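Local coordinates for putative dehydratase (Mesorhizobium loti, PDB 2POZ), which is of unknown function but belongs to the mandelate racemase and muconate lactonizing enzyme branch of the enolase superfamily, and may be a lyase, possibly a dehydratase, at residues R58-K63 with E69-T74; G240-I245 with R266-L271. All coordinates share one frame; numbering follows the deposited sequence.

Contact 1 (58-63 with 69-74) belongs to the N-terminal domain of the enolase fold and contact 2 (240-245 with 266-271) to the barrel domain; their centres lie about 34 Å apart. Contact 1 joins neighbours in sequence, helix 45-59 with its following turn and helix 68-78, and is the more buried. Contact 2 links helices 239-248 and 261-269, on either side of strand 253-255 in the chain, and is partly buried. Each sets apolar packing, with an aromatic ring in contact 1 and aliphatic side chains alone in contact 2, beside one lysine; the ammonium of contact 1 reaches across through a water, that of contact 2 bonds directly to a carbonyl. Both also touch the second subunit.

Contact 1 (R58-K63 with E69-T74); sequences RFLIGK and EELWST
Apolar packing starts with F59 and T74, whose CA atoms are the nearest pair across the segments, 7.7 Å apart. T74 CG2 comes obliquely to the F59 ring, 3.6 Å from CD1; with CG2 anti to the backbone N, OG1 lies beside that N (chi1 -59°), leaving the methyl for the ring. L71 turns its CD1 to L60 CD2 at 4.1 Å, and the extended K63 chain slides past L71 in the opposite direction; L60 also packs on I96 of helix 87-108. A type II beta turn from L60 to K63, just after helix 45-59, carries K63 back towards helix 68-78, and the contact packs these consecutive helices in the N-terminal domain of the enolase-type fold.

The polar part is water-mediated. K63 and T74 reach toward each other tip to tip, and a water accepts from K63 NZ at 2.7 Å while donating to T74 OG1 at 2.8 Å. That hydroxyl donates to E70 O over 2.8 Å, from above the carbonyl plane, so E70 O takes both the hydroxyl and the T74 amide.

With its proton given to E70 O, T74 OG1 accepts from the water, which makes the lysine-to-helix link directional: ammonium, water, hydroxyl, carbonyl.

Contact 2 (G240-I245 with R266-L271); sequences GALKVI and RKIFEL
Segments 240-245 and 266-271 come nearest at K243 and L271, whose CA atoms stand 6.4 Å apart, so L271, the last residue of 266-271, lies nearest the middle of 240-245. L242 supplies the apolar half of the contact. Its CG is anti to the backbone N (chi1 180°), which carries CD2 across to L271 CD1 at 3.8 Å and I268 CD1 at 4.1 Å; L242 crosses both side chains at about a right angle. L271 gives up more surface than any other residue here, and it packs on N239 as well.

Helices 239-248 and 261-269 are successive outer helices of the enolase-type TIM barrel, with strand 253-255 between them in the chain. V255 of that strand touches both L242 and I268, which places the apolar patch between the helices and the barrel wall.

K243 makes the polar half. Its chain bends at the last torsion (chi4 57°) and brings NZ to L271 O, a 3.2 Å hydrogen bond that meets the carbonyl almost end-on, at a C=O...N angle of 171°. NZ also makes a long, weak ion pair with E247 of its own helix. Replacing K243 with a methionine would probably leave L271 O without its lysine donor. In the second segment, E270 OE2 is hydrogen-bonded to Y300 OH of the second subunit.

Contact 1 (R58-K63 with E69-T74)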
ATOM      1  N   ARG A  58      42.173   4.932 -15.456  1.00 18.06           N
ATOM      2  CA  ARG A  58      42.044   3.928 -14.412  1.00 17.49           C
ATOM      3  C   ARG A  58      41.636   2.536 -14.897  1.00 17.32           C
ATOM      4  O   ARG A  58      42.086   1.527 -14.350  1.00 15.51           O
ATOM      5  CB  ARG A  58      41.040   4.412 -13.358  1.00 18.27           C
ATOM      6  CG  ARG A  58      40.674   3.372 -12.305  1.00 21.06           C
ATOM      7  CD  ARG A  58      41.799   3.147 -11.297  1.00 23.98           C
ATOM      8  NE  ARG A  58      41.441   2.117 -10.322  1.00 28.77           N
ATOM      9  CZ  ARG A  58      41.439   0.807 -10.566  1.00 30.88           C
ATOM     10  NH1 ARG A  58      41.785   0.342 -11.764  1.00 30.84           N
ATOM     11  NH2 ARG A  58      41.078  -0.048  -9.613  1.00 31.63           N
ATOM     12  N   PHE A  59      40.816   2.470 -15.939  1.00 15.47           N
ATOM     13  CA  PHE A  59      40.311   1.175 -16.382  1.00 16.21           C
ATOM     14  C   PHE A  59      40.545   0.658 -17.794  1.00 14.88           C
ATOM     15  O   PHE A  59      40.360  -0.529 -18.026  1.00 14.82           O
ATOM     16  CB  PHE A  59      38.787   1.135 -16.173  1.00 16.35           C
ATOM     17  CG  PHE A  59      38.346   1.447 -14.778  1.00 16.22           C
ATOM     18  CD1 PHE A  59      38.555   0.535 -13.748  1.00 17.15           C
ATOM     19  CD2 PHE A  59      37.685   2.642 -14.498  1.00 15.72           C
ATOM     20  CE1 PHE A  59      38.109   0.807 -12.457  1.00 18.36           C
ATOM     21  CE2 PHE A  59      37.235   2.926 -13.213  1.00 15.57           C
ATOM     22  CZ  PHE A  59      37.446   2.005 -12.188  1.00 16.90           C
ATOM     23  N   LEU A  60      40.944   1.507 -18.732  1.00 14.37           N
ATOM     24  CA  LEU A  60      41.034   1.052 -20.117  1.00 14.43           C
ATOM     25  C   LEU A  60      42.317   0.609 -20.802  1.00 14.27           C
ATOM     26  O   LEU A  60      42.302  -0.382 -21.521  1.00 11.17           O
ATOM     27  CB  LEU A  60      40.371   2.095 -21.026  1.00 13.24           C
ATOM     28  CG  LEU A  60      38.917   2.449 -20.704  1.00 13.61           C
ATOM     29  CD1 LEU A  60      38.385   3.381 -21.774  1.00 15.36           C
ATOM     30  CD2 LEU A  60      38.077   1.190 -20.640  1.00 15.42           C
ATOM     31  N   ILE A  61      43.412   1.335 -20.625  1.00 16.00           N
ATOM     32  CA  ILE A  61      44.642   0.967 -21.324  1.00 18.01           C
ATOM     33  C   ILE A  61      45.138  -0.447 -21.051  1.00 18.38           C
ATOM     34  O   ILE A  61      45.238  -0.876 -19.902  1.00 18.49           O
ATOM     35  CB  ILE A  61      45.794   1.955 -21.031  1.00 19.90           C
ATOM     36  CG1 ILE A  61      45.444   3.349 -21.561  1.00 22.68           C
ATOM     37  CG2 ILE A  61      47.071   1.489 -21.725  1.00 20.45           C
ATOM     38  CD1 ILE A  61      44.466   4.098 -20.709  1.00 24.56           C
ATOM     39  N   GLY A  62      45.431  -1.163 -22.133  1.00 18.69           N
ATOM     40  CA  GLY A  62      45.943  -2.517 -22.030  1.00 19.15           C
ATOM     41  C   GLY A  62      44.875  -3.589 -21.999  1.00 20.32           C
ATOM     42  O   GLY A  62      45.188  -4.769 -22.123  1.00 20.48           O
ATOM     43  N   LYS A  63      43.614  -3.194 -21.852  1.00 18.85           N
ATOM     44  CA  LYS A  63      42.543  -4.177 -21.788  1.00 19.33           C
ATOM     45  C   LYS A  63      41.983  -4.636 -23.129  1.00 18.30           C
ATOM     46  O   LYS A  63      42.128  -3.960 -24.150  1.00 17.77           O
ATOM     47  CB  LYS A  63      41.410  -3.656 -20.899  1.00 20.64           C
ATOM     48  CG  LYS A  63      41.756  -3.667 -19.412  1.00 23.32           C
ATOM     49  CD  LYS A  63      40.544  -3.278 -18.586  1.00 29.93           C
ATOM     50  CE  LYS A  63      40.821  -3.310 -17.082  1.00 30.82           C
ATOM     51  NZ  LYS A  63      39.698  -2.687 -16.298  1.00 27.53           N
ATOM     52  N   GLU A  69      30.825  -6.272 -21.417  1.00 15.90           N
ATOM     53  CA  GLU A  69      30.068  -6.392 -20.171  1.00 16.03           C
ATOM     54  C   GLU A  69      31.013  -6.318 -18.973  1.00 16.19           C
ATOM     55  O   GLU A  69      30.695  -5.691 -17.965  1.00 14.08           O
ATOM     56  CB  GLU A  69      29.284  -7.714 -20.130  1.00 19.52           C
ATOM     57  CG  GLU A  69      28.049  -7.764 -21.026  1.00 21.46           C
ATOM     58  CD  GLU A  69      26.804  -7.166 -20.377  1.00 22.82           C
ATOM     59  OE1 GLU A  69      26.864  -6.759 -19.194  1.00 24.59           O
ATOM     60  OE2 GLU A  69      25.756  -7.113 -21.055  1.00 22.52           O
ATOM     61  N   GLU A  70      32.180  -6.955 -19.079  1.00 14.63           N
ATOM     62  CA  GLU A  70      33.134  -6.930 -17.972  1.00 13.66           C
ATOM     63  C   GLU A  70      33.655  -5.526 -17.689  1.00 13.46           C
ATOM     64  O   GLU A  70      33.738  -5.110 -16.534  1.00 13.14           O
ATOM     65  CB  GLU A  70      34.320  -7.860 -18.246  1.00 14.65           C
ATOM     66  CG  GLU A  70      35.280  -7.964 -17.056  1.00 17.02           C
ATOM     67  CD  GLU A  70      36.414  -8.950 -17.296  1.00 20.53           C
ATOM     68  OE1 GLU A  70      37.296  -8.654 -18.123  1.00 22.84           O
ATOM     69  OE2 GLU A  70      36.414 -10.027 -16.662  1.00 22.97           O
ATOM     70  N   LEU A  71      34.010  -4.804 -18.747  1.00 12.73           N
ATOM     71  CA  LEU A  71      34.524  -3.445 -18.607  1.00 12.38           C
ATOM     72  C   LEU A  71      33.477  -2.524 -17.993  1.00 11.17           C
ATOM     73  O   LEU A  71      33.791  -1.692 -17.143  1.00  9.80           O
ATOM     74  CB  LEU A  71      34.956  -2.895 -19.971  1.00 15.86           C
ATOM     75  CG  LEU A  71      36.365  -3.221 -20.478  1.00 19.32           C
ATOM     76  CD1 LEU A  71      37.393  -2.664 -19.512  1.00 21.62           C
ATOM     77  CD2 LEU A  71      36.540  -4.714 -20.619  1.00 25.83           C
ATOM     78  N   TRP A  72      32.232  -2.668 -18.429  1.00 11.76           N
ATOM     79  CA  TRP A  72      31.155  -1.839 -17.898  1.00 11.83           C
ATOM     80  C   TRP A  72      31.042  -2.144 -16.407  1.00 11.86           C
ATOM     81  O   TRP A  72      31.037  -1.244 -15.564  1.00 10.72           O
ATOM     82  CB  TRP A  72      29.835  -2.176 -18.593  1.00 11.47           C
ATOM     83  CG  TRP A  72      28.816  -1.095 -18.483  1.00 12.75           C
ATOM     84  CD1 TRP A  72      28.599  -0.079 -19.375  1.00 12.06           C
ATOM     85  CD2 TRP A  72      27.872  -0.908 -17.422  1.00 13.11           C
ATOM     86  NE1 TRP A  72      27.574   0.725 -18.934  1.00 13.45           N
ATOM     87  CE2 TRP A  72      27.112   0.240 -17.739  1.00 12.19           C
ATOM     88  CE3 TRP A  72      27.595  -1.599 -16.233  1.00 14.84           C
ATOM     89  CZ2 TRP A  72      26.093   0.714 -16.910  1.00 13.28           C
ATOM     90  CZ3 TRP A  72      26.576  -1.124 -15.405  1.00 12.21           C
ATOM     91  CH2 TRP A  72      25.841   0.022 -15.751  1.00 13.71           C
ATOM     92  N   SER A  73      30.975  -3.432 -16.086  1.00 11.65           N
ATOM     93  CA  SER A  73      30.869  -3.859 -14.697  1.00 13.61           C
ATOM     94  C   SER A  73      32.024  -3.339 -13.834  1.00 13.75           C
ATOM     95  O   SER A  73      31.821  -2.949 -12.681  1.00 12.38           O
ATOM     96  CB  SER A  73      30.810  -5.390 -14.628  1.00 16.23           C
ATOM     97  OG  SER A  73      30.841  -5.838 -13.285  1.00 22.38           O
ATOM     98  N   THR A  74      33.234  -3.336 -14.390  1.00 11.70           N
ATOM     99  CA  THR A  74      34.404  -2.863 -13.649  1.00 13.11           C
ATOM    100  C   THR A  74      34.299  -1.368 -13.317  1.00 11.27           C
ATOM    101  O   THR A  74      34.593  -0.944 -12.194  1.00  9.78           O
ATOM    102  CB  THR A  74      35.699  -3.106 -14.455  1.00 15.14           C
ATOM    103  OG1 THR A  74      35.839  -4.508 -14.726  1.00 16.89           O
ATOM    104  CG2 THR A  74      36.909  -2.626 -13.672  1.00 16.09           C
TER
HETATM  105  O   HOH W   1      38.119  -4.825 -16.362  1.00 25.53           O

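Contact 2 (G240-I245 with R266-L271)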
ATOM      1  N   GLY A 240       7.084  11.290  -6.933  1.00 14.30           N
ATOM      2  CA  GLY A 240       5.780  11.288  -6.298  1.00 15.35           C
ATOM      3  C   GLY A 240       4.900  12.258  -7.068  1.00 15.60           C
ATOM      4  O   GLY A 240       3.737  11.971  -7.364  1.00 13.48           O
ATOM      5  N   ALA A 241       5.459  13.421  -7.396  1.00 14.93           N
ATOM      6  CA  ALA A 241       4.719  14.414  -8.158  1.00 13.81           C
ATOM      7  C   ALA A 241       4.395  13.822  -9.531  1.00 14.15           C
ATOM      8  O   ALA A 241       3.305  14.033 -10.059  1.00 13.26           O
ATOM      9  CB  ALA A 241       5.542  15.690  -8.311  1.00 13.44           C
ATOM     10  N   LEU A 242       5.339  13.076 -10.105  1.00 13.49           N
ATOM     11  CA  LEU A 242       5.125  12.463 -11.415  1.00 15.03           C
ATOM     12  C   LEU A 242       3.885  11.570 -11.429  1.00 15.70           C
ATOM     13  O   LEU A 242       3.080  11.635 -12.361  1.00 14.60           O
ATOM     14  CB  LEU A 242       6.348  11.644 -11.841  1.00 14.28           C
ATOM     15  CG  LEU A 242       6.275  10.926 -13.195  1.00 15.31           C
ATOM     16  CD1 LEU A 242       5.987  11.925 -14.313  1.00 15.44           C
ATOM     17  CD2 LEU A 242       7.598  10.215 -13.465  1.00 14.46           C
ATOM     18  N   LYS A 243       3.719  10.737 -10.403  1.00 16.21           N
ATOM     19  CA  LYS A 243       2.552   9.861 -10.370  1.00 17.08           C
ATOM     20  C   LYS A 243       1.261  10.647 -10.165  1.00 15.94           C
ATOM     21  O   LYS A 243       0.261  10.386 -10.827  1.00 18.06           O
ATOM     22  CB  LYS A 243       2.679   8.791  -9.280  1.00 21.34           C
ATOM     23  CG  LYS A 243       1.472   7.847  -9.282  1.00 24.04           C
ATOM     24  CD  LYS A 243       1.805   6.452  -8.798  1.00 31.31           C
ATOM     25  CE  LYS A 243       0.632   5.508  -9.049  1.00 30.77           C
ATOM     26  NZ  LYS A 243       0.245   5.471 -10.499  1.00 32.82           N
ATOM     27  N   VAL A 244       1.281  11.607  -9.248  1.00 15.51           N
ATOM     28  CA  VAL A 244       0.107  12.428  -8.982  1.00 14.38           C
ATOM     29  C   VAL A 244      -0.320  13.138 -10.263  1.00 16.16           C
ATOM     30  O   VAL A 244      -1.506  13.163 -10.616  1.00 14.65           O
ATOM     31  CB  VAL A 244       0.405  13.486  -7.898  1.00 14.18           C
ATOM     32  CG1 VAL A 244      -0.770  14.445  -7.764  1.00 15.84           C
ATOM     33  CG2 VAL A 244       0.678  12.795  -6.569  1.00 13.98           C
ATOM     34  N   ILE A 245       0.652  13.715 -10.960  1.00 14.28           N
ATOM     35  CA  ILE A 245       0.365  14.416 -12.197  1.00 15.18           C
ATOM     36  C   ILE A 245      -0.254  13.473 -13.230  1.00 13.96           C
ATOM     37  O   ILE A 245      -1.246  13.820 -13.856  1.00 14.87           O
ATOM     38  CB  ILE A 245       1.649  15.078 -12.762  1.00 16.99           C
ATOM     39  CG1 ILE A 245       2.064  16.241 -11.847  1.00 15.78           C
ATOM     40  CG2 ILE A 245       1.410  15.570 -14.191  1.00 13.84           C
ATOM     41  CD1 ILE A 245       3.467  16.770 -12.114  1.00 16.03           C
ATOM     42  N   ARG A 266      14.111   1.724 -13.172  1.00 12.62           N
ATOM     43  CA  ARG A 266      13.245   0.874 -12.355  1.00 12.26           C
ATOM     44  C   ARG A 266      12.283   1.767 -11.554  1.00 12.82           C
ATOM     45  O   ARG A 266      11.101   1.452 -11.424  1.00 12.19           O
ATOM     46  CB  ARG A 266      14.068   0.029 -11.377  1.00 12.46           C
ATOM     47  CG  ARG A 266      13.206  -0.647 -10.319  1.00 12.76           C
ATOM     48  CD  ARG A 266      14.021  -1.373  -9.266  1.00 12.73           C
ATOM     49  NE  ARG A 266      13.219  -1.626  -8.071  1.00 15.75           N
ATOM     50  CZ  ARG A 266      13.681  -2.197  -6.962  1.00 18.85           C
ATOM     51  NH1 ARG A 266      14.948  -2.587  -6.887  1.00 17.02           N
ATOM     52  NH2 ARG A 266      12.882  -2.352  -5.915  1.00 17.13           N
ATOM     53  N   LYS A 267      12.795   2.873 -11.018  1.00 11.45           N
ATOM     54  CA  LYS A 267      11.966   3.795 -10.238  1.00 15.41           C
ATOM     55  C   LYS A 267      10.809   4.340 -11.085  1.00 15.70           C
ATOM     56  O   LYS A 267       9.711   4.564 -10.580  1.00 16.85           O
ATOM     57  CB  LYS A 267      12.822   4.951  -9.692  1.00 17.86           C
ATOM     58  CG  LYS A 267      13.771   4.532  -8.543  1.00 22.54           C
ATOM     59  CD  LYS A 267      14.861   5.578  -8.246  1.00 24.45           C
ATOM     60  CE  LYS A 267      15.939   5.604  -9.358  1.00 28.99           C
ATOM     61  NZ  LYS A 267      17.166   6.431  -9.056  1.00 18.35           N
ATOM     62  N   ILE A 268      11.054   4.539 -12.375  1.00 14.12           N
ATOM     63  CA  ILE A 268      10.020   5.037 -13.271  1.00 12.09           C
ATOM     64  C   ILE A 268       9.010   3.931 -13.597  1.00 13.12           C
ATOM     65  O   ILE A 268       7.799   4.132 -13.509  1.00 11.79           O
ATOM     66  CB  ILE A 268      10.622   5.547 -14.596  1.00 12.29           C
ATOM     67  CG1 ILE A 268      11.579   6.718 -14.327  1.00 13.20           C
ATOM     68  CG2 ILE A 268       9.499   5.959 -15.561  1.00 10.51           C
ATOM     69  CD1 ILE A 268      10.961   7.874 -13.557  1.00 13.82           C
ATOM     70  N   PHE A 269       9.518   2.764 -13.977  1.00 11.00           N
ATOM     71  CA  PHE A 269       8.666   1.638 -14.330  1.00 13.09           C
ATOM     72  C   PHE A 269       7.657   1.311 -13.243  1.00 13.55           C
ATOM     73  O   PHE A 269       6.463   1.173 -13.512  1.00 13.10           O
ATOM     74  CB  PHE A 269       9.527   0.407 -14.626  1.00 11.64           C
ATOM     75  CG  PHE A 269      10.432   0.579 -15.809  1.00 11.80           C
ATOM     76  CD1 PHE A 269      11.627  -0.126 -15.895  1.00  9.98           C
ATOM     77  CD2 PHE A 269      10.086   1.443 -16.843  1.00 10.44           C
ATOM     78  CE1 PHE A 269      12.467   0.032 -16.997  1.00 12.12           C
ATOM     79  CE2 PHE A 269      10.920   1.603 -17.947  1.00 12.62           C
ATOM     80  CZ  PHE A 269      12.111   0.895 -18.024  1.00 12.31           C
ATOM     81  N   GLU A 270       8.139   1.207 -12.012  1.00 13.69           N
ATOM     82  CA  GLU A 270       7.276   0.869 -10.895  1.00 16.30           C
ATOM     83  C   GLU A 270       6.183   1.889 -10.604  1.00 16.10           C
ATOM     84  O   GLU A 270       5.226   1.581  -9.904  1.00 15.85           O
ATOM     85  CB  GLU A 270       8.114   0.618  -9.645  1.00 17.48           C
ATOM     86  CG  GLU A 270       9.111  -0.523  -9.831  1.00 21.14           C
ATOM     87  CD  GLU A 270       9.687  -1.034  -8.521  1.00 23.99           C
ATOM     88  OE1 GLU A 270      10.017  -0.203  -7.649  1.00 22.16           O
ATOM     89  OE2 GLU A 270       9.816  -2.272  -8.374  1.00 26.81           O
ATOM     90  N   LEU A 271       6.317   3.098 -11.135  1.00 16.60           N
ATOM     91  CA  LEU A 271       5.296   4.118 -10.921  1.00 18.44           C
ATOM     92  C   LEU A 271       4.121   3.882 -11.858  1.00 18.71           C
ATOM     93  O   LEU A 271       2.983   4.217 -11.533  1.00 18.78           O
ATOM     94  CB  LEU A 271       5.849   5.516 -11.197  1.00 18.26           C
ATOM     95  CG  LEU A 271       7.002   6.037 -10.345  1.00 21.18           C
ATOM     96  CD1 LEU A 271       7.444   7.389 -10.897  1.00 22.78           C
ATOM     97  CD2 LEU A 271       6.568   6.152  -8.896  1.00 18.54           C
TER